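PDB 4FD7: putative arylalkylamine N-Acetyltransferase 7 from Aedes aegypti, which probably transfers an acetyl group from acetyl-CoA to the amino group of an acceptor, as a member of the GNAT family of N-acetyltransferases. Local coordinates for residues 104-109 against 146-151; 130-135 against 206-211; 136-141 against 232-237; 142-147 against 180-185. All blocks are in the same frame, centred on the assembly; numbering follows the deposited sequence.

In the fold
The contacts run from the N-terminal antiparallel sheet of the GNAT fold to the C-terminal one. Interaction 1 pairs strands 98-108 and 146-155; interaction 4, its centre about 8 Å away, carries strand 146-155 on to strand 183-188, and the two share His146 and Tyr147. Interactions 2 and 3, centres about 13 Å apart, lay helices 120-136 and 138-142 against neighbouring strands 203-209 and 229-236. Centres of interactions 3 and 4 are about 7 Å apart, and Tyr142 OH lies 2.7 Å from Ser234 OG between them. Tyr147 OH and Tyr232 OH, 2.8 Å apart, join interactions 1 and 4 to 3. In GNAT enzymes acetyl-CoA binds where strands equivalent to 146-155 and 183-188 diverge.

Interaction 1 of 4, residues 104-109 against 146-151; sequences LDVASR and HYLNAM
Ala107 CB sits over one face of the Tyr147 ring, 3.8 Å from its centroid and shifted toward the rim, a CH-pi contact. The His146 ring is met at its edge instead: Ser108 OG lies in the ring plane, 2.9 Å from ND1 in a hydrogen bond. Phe139 and Trp3 also meet the Tyr147 and His146 rings respectively, and Tyr147 OH bonds to Tyr232 OH. Tyr147 shares its face of the sheet with Ala107, Asp105 and Asn149; its chi1 of 67° puts CG between the backbone N and the carbonyl carbon, with the ring against Ala107 CB. On this face a water donates to Asp105 OD1 at 2.9 Å and accepts a weak bond from Asn149 ND2. Asn149 OD1 turns back to its own chain and takes the N-H of Ala150 at 2.7 Å, the donor standing well above the amide plane. On the other face, Leu104 CD1 reaches Leu148 CD2 at 3.8 Å, while CD2 presses tightly on Ala150 CB at 3.5 Å. Two hydrogen-bonded pairs, Asp105-Asn149 and Ala107-Tyr147, alternate with non-hydrogen-bonded ones, the regular antiparallel ladder joining strand 98-108 to strand 146-155, the last strand of the N-terminal antiparallel sheet of the GNAT fold.

Interaction 2 of 4, residues 130-135 against 206-211; sequences EYVSHQ and FTITYG
Phe206 and Gln135 lead an apolar helix-on-strand contact, in which the C-terminal part of helix 120-136 lies against strand 203-209, an outermost strand of the C-terminal sheet. The local axes approach to 8.6 Å and run at 143°, roughly antiparallel. Gln135 CB stands over the centre of the Phe206 ring, 3.6 Å from its centroid and almost on the ring normal, a CH-pi contact. Phe206 CG is anti to its backbone N (chi1 -176°), and its CB points toward the helix. Gln135 CG, anti to the carbonyl carbon (chi1 -64°), lies over one face of the Tyr131 ring, toward the rim, so that successive methylene groups of one glutamine each cover an aromatic face. Val132 comes from the side: CG1 meets the edge of the Phe206 ring at CD2, 4.1 Å away, and CG2 reaches Ile208 CG2, also at 4.1 Å. Farther along the strand, Ile208 CD1 approaches the Tyr131 ring at its edge, 4.3 Å from CE2. Leu213 of the following helix touches Tyr131, Val132 and Ile208 and extends the apolar patch. With carbon atoms supplying all the closest approaches, the helix is held on the strand here by dispersion and fit, with no polar bond between the two segments.

Interaction 3 of 4, residues 136-141 against 232-237; sequences ANIFDR and YMSLRV
Ala136 and Ile138 stand over two alternate residues, Tyr232 and Ser234, of strand 229-236, the CA of Ala136 6.3 Å from that of Tyr232 and the CA of Ile138 8.2 Å from that of Ser234. Between them Asn137, with positive phi (59°), breaks the path from helix 120-136 to the short helix 138-142; both cover the C-terminal sheet of the GNAT fold here. Ala136 CB presses close to the Tyr232 ring, 3.4 Å from CD2, approaching obliquely. Ile138 CG1 touches the same ring next door, 3.9 Å from CE2, and its CD1 reaches on to Ser234 CB at 4.2 Å. The Tyr232 side chain leaves the strand with chi1 at -140°, well off a staggered value. Its hydroxyl is hydrogen-bonded to Tyr147 OH and weakly to Ser133 OG, which fixes the far end of the ring. Ser234 OG is likewise held from outside, by Asp205 and Tyr142 OH. Arg141 reaches back across the break at Asn137. Its NH1, which also has a salt bridge to Asp205, gives a fairly straight bond, 3.0 Å and 160° at the hydrogen, to Ala136 O, which lies in the guanidinium plane.

Interaction 4 of 4, residues 142-147 against 180-185; sequences YNVDHY and GLKLSA
Leu183 is the main bump, and Tyr142 and Val144 form the hollow that takes it. Its CG is anti to the backbone N (chi1 -173°), and the two methyls beyond divide the work. CD1 sits over the centre of the Tyr142 ring, 3.9 Å from the centroid and 9° off the normal, a CH-pi contact. CD2 lies nearer the CG-CD1 side of the ring, 3.4 Å from Tyr142 CD1, and also touches Val144 CG2 at 4.0 Å. The leucine crosses both partners at about a right angle. The Tyr142 hydroxyl bonds to Ser234 OG. A smaller knob, Leu181 CD2, rests on His146 CB at 3.7 Å, while Ala185 CB packs beside the Tyr147 ring, 3.8 Å from CD1. Backbones also approach: Tyr147 CA makes a C-H...O contact of 3.3 Å with Leu183 O. At the exposed end Lys182 stretches out fully, and its NZ donates to a water that in turn donates to Asn143 O. Further along, Leu148 makes backbone bonds with Leu183 and Ala185, so strands 146-155 and 183-188 start out here as parallel neighbours. Ile138 of helix 138-142 touches Tyr147, Leu183 and Ala185, strand 98-108 flanks His146 and Tyr147, and strand 229-236 borders Leu183 and Ala185 through Arg236, Tyr232 and Ser234.

Interaction 1 of 4, residues 104-109 against 146-151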
loop_
_atom_site.group_PDB
_atom_site.type_symbol
_atom_site.label_atom_id
_atom_site.label_comp_id
_atom_site.label_asym_id
_atom_site.label_seq_id
_atom_site.Cartn_x
_atom_site.Cartn_y
_atom_site.Cartn_z
ATOM N N LEU A 104 -5.274 -0.639 3.056
ATOM C CA LEU A 104 -4.620 -0.108 4.236
ATOM C C LEU A 104 -5.183 -0.743 5.506
ATOM O O LEU A 104 -6.352 -1.166 5.546
ATOM C CB LEU A 104 -4.827 1.419 4.331
ATOM C CG LEU A 104 -4.524 2.378 3.170
ATOM C CD1 LEU A 104 -4.790 3.806 3.612
ATOM C CD2 LEU A 104 -3.112 2.261 2.686
ATOM N N ASP A 105 -4.362 -0.796 6.547
ATOM C CA ASP A 105 -4.904 -1.063 7.882
ATOM C C ASP A 105 -4.059 -0.369 8.937
ATOM O O ASP A 105 -3.134 0.357 8.600
ATOM C CB ASP A 105 -5.064 -2.566 8.153
ATOM C CG ASP A 105 -3.743 -3.297 8.279
ATOM O OD1 ASP A 105 -2.664 -2.685 8.124
ATOM O OD2 ASP A 105 -3.798 -4.521 8.523
ATOM N N VAL A 106 -4.361 -0.583 10.213
ATOM C CA VAL A 106 -3.577 0.070 11.254
ATOM C C VAL A 106 -2.649 -0.922 11.951
ATOM O O VAL A 106 -3.089 -1.982 12.399
ATOM C CB VAL A 106 -4.485 0.816 12.248
ATOM C CG1 VAL A 106 -3.678 1.425 13.412
ATOM C CG2 VAL A 106 -5.264 1.906 11.506
ATOM N N ALA A 107 -1.357 -0.600 11.973
ATOM C CA ALA A 107 -0.371 -1.395 12.691
ATOM C C ALA A 107 -0.352 -0.895 14.133
ATOM O O ALA A 107 -0.433 0.309 14.381
ATOM C CB ALA A 107 0.992 -1.254 12.059
ATOM N N SER A 108 -0.283 -1.827 15.077
ATOM C CA SER A 108 -0.295 -1.483 16.492
ATOM C C SER A 108 0.853 -2.180 17.186
ATOM O O SER A 108 1.288 -3.242 16.754
ATOM C CB SER A 108 -1.618 -1.895 17.135
ATOM O OG SER A 108 -2.717 -1.242 16.510
ATOM N N ARG A 109 1.331 -1.559 18.261
ATOM C CA ARG A 109 2.519 -1.986 18.969
ATOM C C ARG A 109 2.395 -3.431 19.433
ATOM O O ARG A 109 3.372 -4.185 19.429
ATOM C CB ARG A 109 2.748 -1.046 20.153
ATOM C CG ARG A 109 4.037 -1.271 20.927
ATOM C CD ARG A 109 4.056 -0.403 22.173
ATOM N NE ARG A 109 4.422 0.981 21.872
ATOM C CZ ARG A 109 5.677 1.414 21.775
ATOM N NH1 ARG A 109 6.692 0.580 21.961
ATOM N NH2 ARG A 109 5.927 2.687 21.490
ATOM N N HIS A 146 0.321 3.309 17.427
ATOM C CA HIS A 146 -0.344 2.952 16.178
ATOM C C HIS A 146 0.205 3.730 14.991
ATOM O O HIS A 146 0.691 4.853 15.148
ATOM C CB HIS A 146 -1.849 3.207 16.270
ATOM C CG HIS A 146 -2.481 2.697 17.526
ATOM N ND1 HIS A 146 -2.732 1.360 17.739
ATOM C CD2 HIS A 146 -2.923 3.348 18.629
ATOM C CE1 HIS A 146 -3.295 1.206 18.927
ATOM N NE2 HIS A 146 -3.424 2.394 19.484
ATOM N N TYR A 147 0.110 3.133 13.802
ATOM C CA TYR A 147 0.329 3.878 12.555
ATOM C C TYR A 147 -0.405 3.276 11.358
ATOM O O TYR A 147 -0.643 2.085 11.298
ATOM C CB TYR A 147 1.814 4.044 12.234
ATOM C CG TYR A 147 2.583 2.780 11.882
ATOM C CD1 TYR A 147 2.581 2.263 10.584
ATOM C CD2 TYR A 147 3.352 2.133 12.836
ATOM C CE1 TYR A 147 3.318 1.123 10.264
ATOM C CE2 TYR A 147 4.086 1.012 12.527
ATOM C CZ TYR A 147 4.071 0.510 11.245
ATOM O OH TYR A 147 4.805 -0.619 10.950
ATOM N N LEU A 148 -0.745 4.116 10.391
ATOM C CA LEU A 148 -1.437 3.659 9.193
ATOM C C LEU A 148 -0.454 2.954 8.261
ATOM O O LEU A 148 0.494 3.563 7.792
ATOM C CB LEU A 148 -2.062 4.843 8.453
ATOM C CG LEU A 148 -2.904 4.457 7.237
ATOM C CD1 LEU A 148 -4.069 3.572 7.650
ATOM C CD2 LEU A 148 -3.399 5.715 6.525
ATOM N N ASN A 149 -0.700 1.674 8.008
ATOM C CA ASN A 149 0.150 0.840 7.171
ATOM C C ASN A 149 -0.623 0.412 5.937
ATOM O O ASN A 149 -1.838 0.668 5.822
ATOM C CB ASN A 149 0.580 -0.389 7.962
ATOM C CG ASN A 149 1.773 -1.118 7.348
ATOM O OD1 ASN A 149 2.356 -0.697 6.344
ATOM N ND2 ASN A 149 2.143 -2.224 7.968
ATOM N N ALA A 150 0.066 -0.279 5.034
ATOM C CA ALA A 150 -0.515 -0.662 3.753
ATOM C C ALA A 150 -0.006 -2.014 3.288
ATOM O O ALA A 150 1.094 -2.433 3.647
ATOM C CB ALA A 150 -0.188 0.371 2.715
ATOM N N MET A 151 -0.797 -2.671 2.446
ATOM C CA MET A 151 -0.372 -3.901 1.785
ATOM C C MET A 151 -0.683 -3.783 0.301
ATOM O O MET A 151 -1.487 -4.545 -0.230
ATOM C CB MET A 151 -1.095 -5.117 2.373
ATOM C CG MET A 151 -0.633 -6.471 1.834
ATOM S SD MET A 151 1.119 -6.773 2.053
ATOM C CE MET A 151 1.683 -6.941 0.357
HETATM O O HOH W 1 -0.378 -3.538 9.686
#

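Interaction 2 of 4, residues 130-135 against 206-211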
loop_
_atom_site.group_PDB
_atom_site.type_symbol
_atom_site.label_atom_id
_atom_site.label_comp_id
_atom_site.label_asym_id
_atom_site.label_seq_id
_atom_site.Cartn_x
_atom_site.Cartn_y
_atom_site.Cartn_z
ATOM N N GLU A 130 8.094 -7.692 6.839
ATOM C CA GLU A 130 8.067 -7.645 8.300
ATOM C C GLU A 130 9.454 -7.408 8.902
ATOM O O GLU A 130 9.575 -6.684 9.889
ATOM C CB GLU A 130 7.406 -8.898 8.893
ATOM C CG GLU A 130 7.184 -8.803 10.396
ATOM C CD GLU A 130 6.641 -7.446 10.832
ATOM O OE1 GLU A 130 5.579 -7.019 10.328
ATOM O OE2 GLU A 130 7.274 -6.803 11.707
ATOM N N TYR A 131 10.484 -8.030 8.317
ATOM C CA TYR A 131 11.859 -7.777 8.732
ATOM C C TYR A 131 12.192 -6.282 8.554
ATOM O O TYR A 131 12.737 -5.614 9.460
ATOM C CB TYR A 131 12.849 -8.645 7.935
ATOM C CG TYR A 131 14.289 -8.272 8.210
ATOM C CD1 TYR A 131 14.948 -8.766 9.327
ATOM C CD2 TYR A 131 14.978 -7.397 7.369
ATOM C CE1 TYR A 131 16.270 -8.407 9.596
ATOM C CE2 TYR A 131 16.280 -7.032 7.627
ATOM C CZ TYR A 131 16.923 -7.537 8.743
ATOM O OH TYR A 131 18.231 -7.173 8.989
ATOM N N VAL A 132 11.851 -5.755 7.387
ATOM C CA VAL A 132 12.160 -4.355 7.102
ATOM C C VAL A 132 11.430 -3.410 8.073
ATOM O O VAL A 132 11.988 -2.399 8.548
ATOM C CB VAL A 132 11.816 -4.037 5.656
ATOM C CG1 VAL A 132 11.963 -2.553 5.368
ATOM C CG2 VAL A 132 12.726 -4.859 4.729
ATOM N N SER A 133 10.185 -3.765 8.377
ATOM C CA SER A 133 9.354 -3.001 9.310
ATOM C C SER A 133 9.961 -3.027 10.700
ATOM O O SER A 133 9.933 -2.026 11.424
ATOM C CB SER A 133 7.953 -3.610 9.379
ATOM O OG SER A 133 7.128 -2.886 10.283
ATOM N N HIS A 134 10.481 -4.186 11.085
ATOM C CA HIS A 134 11.026 -4.323 12.431
ATOM C C HIS A 134 12.311 -3.499 12.561
ATOM O O HIS A 134 12.506 -2.811 13.573
ATOM C CB HIS A 134 11.227 -5.791 12.798
ATOM C CG HIS A 134 11.517 -6.016 14.249
ATOM N ND1 HIS A 134 12.795 -6.200 14.733
ATOM C CD2 HIS A 134 10.697 -6.067 15.326
ATOM C CE1 HIS A 134 12.751 -6.356 16.044
ATOM N NE2 HIS A 134 11.490 -6.280 16.429
ATOM N N GLN A 135 13.157 -3.541 11.532
ATOM C CA GLN A 135 14.331 -2.669 11.486
ATOM C C GLN A 135 13.949 -1.187 11.519
ATOM O O GLN A 135 14.682 -0.379 12.099
ATOM C CB GLN A 135 15.198 -2.965 10.259
ATOM C CG GLN A 135 15.793 -4.352 10.277
ATOM C CD GLN A 135 16.739 -4.555 11.447
ATOM O OE1 GLN A 135 16.475 -5.360 12.332
ATOM N NE2 GLN A 135 17.856 -3.824 11.446
ATOM N N PHE A 206 14.334 3.183 6.854
ATOM C CA PHE A 206 15.297 2.102 6.716
ATOM C C PHE A 206 15.354 1.711 5.268
ATOM O O PHE A 206 14.328 1.683 4.594
ATOM C CB PHE A 206 14.881 0.906 7.575
ATOM C CG PHE A 206 15.870 -0.231 7.563
ATOM C CD1 PHE A 206 17.041 -0.151 8.286
ATOM C CD2 PHE A 206 15.629 -1.375 6.820
ATOM C CE1 PHE A 206 17.960 -1.203 8.278
ATOM C CE2 PHE A 206 16.537 -2.422 6.810
ATOM C CZ PHE A 206 17.707 -2.333 7.543
ATOM N N THR A 207 16.553 1.425 4.776
ATOM C CA THR A 207 16.667 1.035 3.389
ATOM C C THR A 207 17.638 -0.125 3.249
ATOM O O THR A 207 18.645 -0.204 3.973
ATOM C CB THR A 207 17.029 2.241 2.479
ATOM O OG1 THR A 207 17.065 1.810 1.115
ATOM C CG2 THR A 207 18.368 2.837 2.860
ATOM N N ILE A 208 17.318 -1.042 2.336
ATOM C CA ILE A 208 18.142 -2.239 2.191
ATOM C C ILE A 208 17.858 -2.892 0.835
ATOM O O ILE A 208 16.714 -2.945 0.423
ATOM C CB ILE A 208 17.894 -3.234 3.368
ATOM C CG1 ILE A 208 18.894 -4.400 3.310
ATOM C CG2 ILE A 208 16.432 -3.727 3.405
ATOM C CD1 ILE A 208 18.673 -5.485 4.372
ATOM N N THR A 209 18.882 -3.359 0.123
ATOM C CA THR A 209 18.626 -3.948 -1.191
ATOM C C THR A 209 18.060 -5.354 -1.044
ATOM O O THR A 209 18.192 -5.979 0.005
ATOM C CB THR A 209 19.886 -4.021 -2.089
ATOM O OG1 THR A 209 20.891 -4.824 -1.454
ATOM C CG2 THR A 209 20.442 -2.633 -2.361
ATOM N N TYR A 210 17.410 -5.840 -2.093
ATOM C CA TYR A 210 16.969 -7.228 -2.108
ATOM C C TYR A 210 18.163 -8.201 -2.074
ATOM O O TYR A 210 18.087 -9.270 -1.451
ATOM C CB TYR A 210 16.011 -7.469 -3.272
ATOM C CG TYR A 210 14.738 -6.657 -3.097
ATOM C CD1 TYR A 210 13.778 -7.025 -2.164
ATOM C CD2 TYR A 210 14.525 -5.492 -3.827
ATOM C CE1 TYR A 210 12.618 -6.267 -1.982
ATOM C CE2 TYR A 210 13.382 -4.739 -3.656
ATOM C CZ TYR A 210 12.431 -5.133 -2.736
ATOM O OH TYR A 210 11.297 -4.372 -2.565
ATOM N N GLY A 211 19.271 -7.817 -2.707
ATOM C CA GLY A 211 20.505 -8.578 -2.568
ATOM C C GLY A 211 20.927 -8.755 -1.113
ATOM O O GLY A 211 21.250 -9.872 -0.645
#

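Interaction 3 of 4, residues 136-141 against 232-237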
loop_
_atom_site.group_PDB
_atom_site.type_symbol
_atom_site.label_atom_id
_atom_site.label_comp_id
_atom_site.label_asym_id
_atom_site.label_seq_id
_atom_site.Cartn_x
_atom_site.Cartn_y
_atom_site.Cartn_z
ATOM N N ALA A 136 12.809 -0.841 10.918
ATOM C CA ALA A 136 12.326 0.542 10.928
ATOM C C ALA A 136 11.978 1.052 12.338
ATOM O O ALA A 136 12.102 2.255 12.620
ATOM C CB ALA A 136 11.134 0.709 9.988
ATOM N N ASN A 137 11.505 0.153 13.201
ATOM C CA ASN A 137 11.365 0.460 14.624
ATOM C C ASN A 137 10.438 1.666 14.873
ATOM O O ASN A 137 10.690 2.506 15.743
ATOM C CB ASN A 137 12.764 0.703 15.199
ATOM C CG ASN A 137 12.800 0.737 16.713
ATOM O OD1 ASN A 137 11.908 0.218 17.403
ATOM N ND2 ASN A 137 13.859 1.343 17.246
ATOM N N ILE A 138 9.342 1.713 14.117
ATOM C CA ILE A 138 8.438 2.871 14.084
ATOM C C ILE A 138 7.860 3.288 15.454
ATOM O O ILE A 138 7.857 4.485 15.801
ATOM C CB ILE A 138 7.299 2.632 13.060
ATOM C CG1 ILE A 138 7.877 2.444 11.648
ATOM C CG2 ILE A 138 6.317 3.787 13.069
ATOM C CD1 ILE A 138 8.568 3.714 11.089
ATOM N N PHE A 139 7.410 2.317 16.243
ATOM C CA PHE A 139 6.699 2.632 17.488
ATOM C C PHE A 139 7.603 3.305 18.493
ATOM O O PHE A 139 7.244 4.326 19.060
ATOM C CB PHE A 139 6.089 1.381 18.127
ATOM C CG PHE A 139 5.113 0.672 17.239
ATOM C CD1 PHE A 139 3.844 1.196 17.019
ATOM C CD2 PHE A 139 5.471 -0.510 16.609
ATOM C CE1 PHE A 139 2.939 0.537 16.194
ATOM C CE2 PHE A 139 4.564 -1.171 15.780
ATOM C CZ PHE A 139 3.305 -0.636 15.571
ATOM N N ASP A 140 8.791 2.746 18.699
ATOM C CA ASP A 140 9.738 3.351 19.632
ATOM C C ASP A 140 10.358 4.641 19.100
ATOM O O ASP A 140 10.590 5.573 19.855
ATOM C CB ASP A 140 10.833 2.360 20.014
ATOM C CG ASP A 140 10.332 1.266 20.940
ATOM O OD1 ASP A 140 9.321 1.484 21.635
ATOM O OD2 ASP A 140 10.966 0.190 20.984
ATOM N N ARG A 141 10.636 4.690 17.801
ATOM C CA ARG A 141 11.227 5.883 17.206
ATOM C C ARG A 141 10.314 7.093 17.313
ATOM O O ARG A 141 10.781 8.210 17.538
ATOM C CB ARG A 141 11.591 5.638 15.745
ATOM C CG ARG A 141 13.000 5.095 15.583
ATOM C CD ARG A 141 13.373 4.906 14.131
ATOM N NE ARG A 141 13.217 6.128 13.342
ATOM C CZ ARG A 141 12.504 6.197 12.221
ATOM N NH1 ARG A 141 11.878 5.114 11.766
ATOM N NH2 ARG A 141 12.408 7.345 11.552
ATOM N N TYR A 232 11.589 1.320 4.042
ATOM C CA TYR A 232 10.511 1.617 4.973
ATOM C C TYR A 232 10.530 3.139 5.142
ATOM O O TYR A 232 11.565 3.721 5.464
ATOM C CB TYR A 232 10.695 0.905 6.310
ATOM C CG TYR A 232 9.398 0.373 6.876
ATOM C CD1 TYR A 232 8.941 -0.894 6.540
ATOM C CD2 TYR A 232 8.623 1.145 7.731
ATOM C CE1 TYR A 232 7.755 -1.381 7.049
ATOM C CE2 TYR A 232 7.433 0.664 8.245
ATOM C CZ TYR A 232 7.005 -0.599 7.900
ATOM O OH TYR A 232 5.821 -1.082 8.409
ATOM N N MET A 233 9.390 3.775 4.902
ATOM C CA MET A 233 9.279 5.237 4.908
ATOM C C MET A 233 8.094 5.689 5.769
ATOM O O MET A 233 7.053 4.998 5.845
ATOM C CB MET A 233 9.183 5.788 3.482
ATOM C CG MET A 233 10.289 5.297 2.547
ATOM S SD MET A 233 9.998 5.871 0.858
ATOM C CE MET A 233 10.328 7.623 1.059
ATOM N N SER A 234 8.256 6.839 6.423
ATOM C CA SER A 234 7.240 7.332 7.365
ATOM C C SER A 234 6.827 8.793 7.167
ATOM O O SER A 234 7.613 9.629 6.733
ATOM C CB SER A 234 7.681 7.081 8.823
ATOM O OG SER A 234 8.932 7.671 9.119
ATOM N N LEU A 235 5.581 9.093 7.514
ATOM C CA LEU A 235 5.019 10.428 7.331
ATOM C C LEU A 235 4.229 10.838 8.558
ATOM O O LEU A 235 3.223 10.206 8.888
ATOM C CB LEU A 235 4.094 10.437 6.112
ATOM C CG LEU A 235 3.353 11.732 5.772
ATOM C CD1 LEU A 235 4.326 12.795 5.268
ATOM C CD2 LEU A 235 2.263 11.440 4.746
ATOM N N ARG A 236 4.685 11.895 9.228
ATOM C CA ARG A 236 3.908 12.495 10.308
ATOM C C ARG A 236 2.867 13.433 9.740
ATOM O O ARG A 236 3.170 14.314 8.927
ATOM C CB ARG A 236 4.797 13.262 11.285
ATOM C CG ARG A 236 5.521 12.376 12.274
ATOM C CD ARG A 236 6.043 13.191 13.452
ATOM N NE ARG A 236 4.999 13.603 14.393
ATOM C CZ ARG A 236 5.266 14.186 15.555
ATOM N NH1 ARG A 236 6.529 14.420 15.893
ATOM N NH2 ARG A 236 4.292 14.534 16.377
ATOM N N VAL A 237 1.625 13.233 10.160
ATOM C CA VAL A 237 0.537 14.032 9.654
ATOM C C VAL A 237 0.202 15.047 10.730
ATOM O O VAL A 237 0.938 15.163 11.711
ATOM C CB VAL A 237 -0.667 13.167 9.279
ATOM C CG1 VAL A 237 -0.201 12.018 8.376
ATOM C CG2 VAL A 237 -1.349 12.617 10.524
#

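Interaction 4 of 4, residues 142-147 against 180-185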
loop_
_atom_site.group_PDB
_atom_site.type_symbol
_atom_site.label_atom_id
_atom_site.label_comp_id
_atom_site.label_asym_id
_atom_site.label_seq_id
_atom_site.Cartn_x
_atom_site.Cartn_y
_atom_site.Cartn_z
ATOM N N TYR A 142 9.016 6.876 17.142
ATOM C CA TYR A 142 8.082 7.994 17.231
ATOM C C TYR A 142 7.291 8.055 18.541
ATOM O O TYR A 142 6.510 8.991 18.744
ATOM C CB TYR A 142 7.114 7.956 16.055
ATOM C CG TYR A 142 7.716 8.359 14.729
ATOM C CD1 TYR A 142 8.078 7.410 13.784
ATOM C CD2 TYR A 142 7.881 9.698 14.405
ATOM C CE1 TYR A 142 8.599 7.794 12.544
ATOM C CE2 TYR A 142 8.404 10.083 13.186
ATOM C CZ TYR A 142 8.763 9.140 12.260
ATOM O OH TYR A 142 9.281 9.564 11.042
ATOM N N ASN A 143 7.498 7.073 19.416
ATOM C CA ASN A 143 6.754 6.972 20.671
ATOM C C ASN A 143 5.261 6.998 20.391
ATOM O O ASN A 143 4.522 7.834 20.932
ATOM C CB ASN A 143 7.125 8.103 21.648
ATOM C CG ASN A 143 6.623 7.841 23.059
ATOM O OD1 ASN A 143 6.599 6.700 23.506
ATOM N ND2 ASN A 143 6.231 8.899 23.769
ATOM N N VAL A 144 4.836 6.120 19.486
ATOM C CA VAL A 144 3.422 5.935 19.203
ATOM C C VAL A 144 3.068 4.462 19.347
ATOM O O VAL A 144 3.945 3.593 19.288
ATOM C CB VAL A 144 3.042 6.411 17.783
ATOM C CG1 VAL A 144 3.339 7.886 17.631
ATOM C CG2 VAL A 144 3.798 5.602 16.730
ATOM N N ASP A 145 1.778 4.196 19.528
ATOM C CA ASP A 145 1.271 2.840 19.624
ATOM C C ASP A 145 0.612 2.376 18.328
ATOM O O ASP A 145 0.373 1.185 18.147
ATOM C CB ASP A 145 0.278 2.737 20.785
ATOM C CG ASP A 145 0.948 2.883 22.134
ATOM O OD1 ASP A 145 2.145 2.521 22.254
ATOM O OD2 ASP A 145 0.279 3.360 23.082
ATOM N N HIS A 146 0.321 3.309 17.427
ATOM C CA HIS A 146 -0.344 2.952 16.178
ATOM C C HIS A 146 0.205 3.730 14.991
ATOM O O HIS A 146 0.691 4.853 15.148
ATOM C CB HIS A 146 -1.849 3.207 16.270
ATOM C CG HIS A 146 -2.481 2.697 17.526
ATOM N ND1 HIS A 146 -2.732 1.360 17.739
ATOM C CD2 HIS A 146 -2.923 3.348 18.629
ATOM C CE1 HIS A 146 -3.295 1.206 18.927
ATOM N NE2 HIS A 146 -3.424 2.394 19.484
ATOM N N TYR A 147 0.110 3.133 13.802
ATOM C CA TYR A 147 0.329 3.878 12.555
ATOM C C TYR A 147 -0.405 3.276 11.358
ATOM O O TYR A 147 -0.643 2.085 11.298
ATOM C CB TYR A 147 1.814 4.044 12.234
ATOM C CG TYR A 147 2.583 2.780 11.882
ATOM C CD1 TYR A 147 2.581 2.263 10.584
ATOM C CD2 TYR A 147 3.352 2.133 12.836
ATOM C CE1 TYR A 147 3.318 1.123 10.264
ATOM C CE2 TYR A 147 4.086 1.012 12.527
ATOM C CZ TYR A 147 4.071 0.510 11.245
ATOM O OH TYR A 147 4.805 -0.619 10.950
ATOM N N GLY A 180 -7.634 10.130 13.915
ATOM C CA GLY A 180 -6.791 10.393 15.071
ATOM C C GLY A 180 -5.452 9.674 15.098
ATOM O O GLY A 180 -4.899 9.417 16.167
ATOM N N LEU A 181 -4.924 9.336 13.928
ATOM C CA LEU A 181 -3.589 8.745 13.863
ATOM C C LEU A 181 -2.574 9.829 13.565
ATOM O O LEU A 181 -2.862 10.756 12.798
ATOM C CB LEU A 181 -3.542 7.659 12.784
ATOM C CG LEU A 181 -4.374 6.392 13.018
ATOM C CD1 LEU A 181 -4.514 5.637 11.703
ATOM C CD2 LEU A 181 -3.735 5.483 14.073
ATOM N N LYS A 182 -1.383 9.709 14.148
ATOM C CA LYS A 182 -0.350 10.740 13.977
ATOM C C LYS A 182 0.592 10.436 12.819
ATOM O O LYS A 182 1.301 11.316 12.336
ATOM C CB LYS A 182 0.495 10.870 15.251
ATOM C CG LYS A 182 -0.296 11.103 16.545
ATOM C CD LYS A 182 0.685 11.316 17.699
ATOM C CE LYS A 182 -0.039 11.549 19.013
ATOM N NZ LYS A 182 0.938 11.916 20.076
ATOM N N LEU A 183 0.603 9.182 12.383
ATOM C CA LEU A 183 1.685 8.697 11.549
ATOM C C LEU A 183 1.213 7.641 10.590
ATOM O O LEU A 183 0.381 6.801 10.947
ATOM C CB LEU A 183 2.749 8.062 12.453
ATOM C CG LEU A 183 4.093 7.600 11.924
ATOM C CD1 LEU A 183 4.944 8.778 11.453
ATOM C CD2 LEU A 183 4.805 6.869 13.033
ATOM N N SER A 184 1.750 7.678 9.374
ATOM C CA SER A 184 1.650 6.526 8.477
ATOM C C SER A 184 3.066 6.057 8.182
ATOM O O SER A 184 3.976 6.871 8.090
ATOM C CB SER A 184 0.943 6.900 7.169
ATOM O OG SER A 184 0.800 5.747 6.332
ATOM N N ALA A 185 3.268 4.752 8.065
ATOM C CA ALA A 185 4.551 4.218 7.595
ATOM C C ALA A 185 4.276 3.009 6.734
ATOM O O ALA A 185 3.290 2.318 6.918
ATOM C CB ALA A 185 5.458 3.840 8.732
HETATM O O HOH W 2 2.263 9.726 20.611
HETATM O O HOH W 3 -0.155 7.111 14.813
#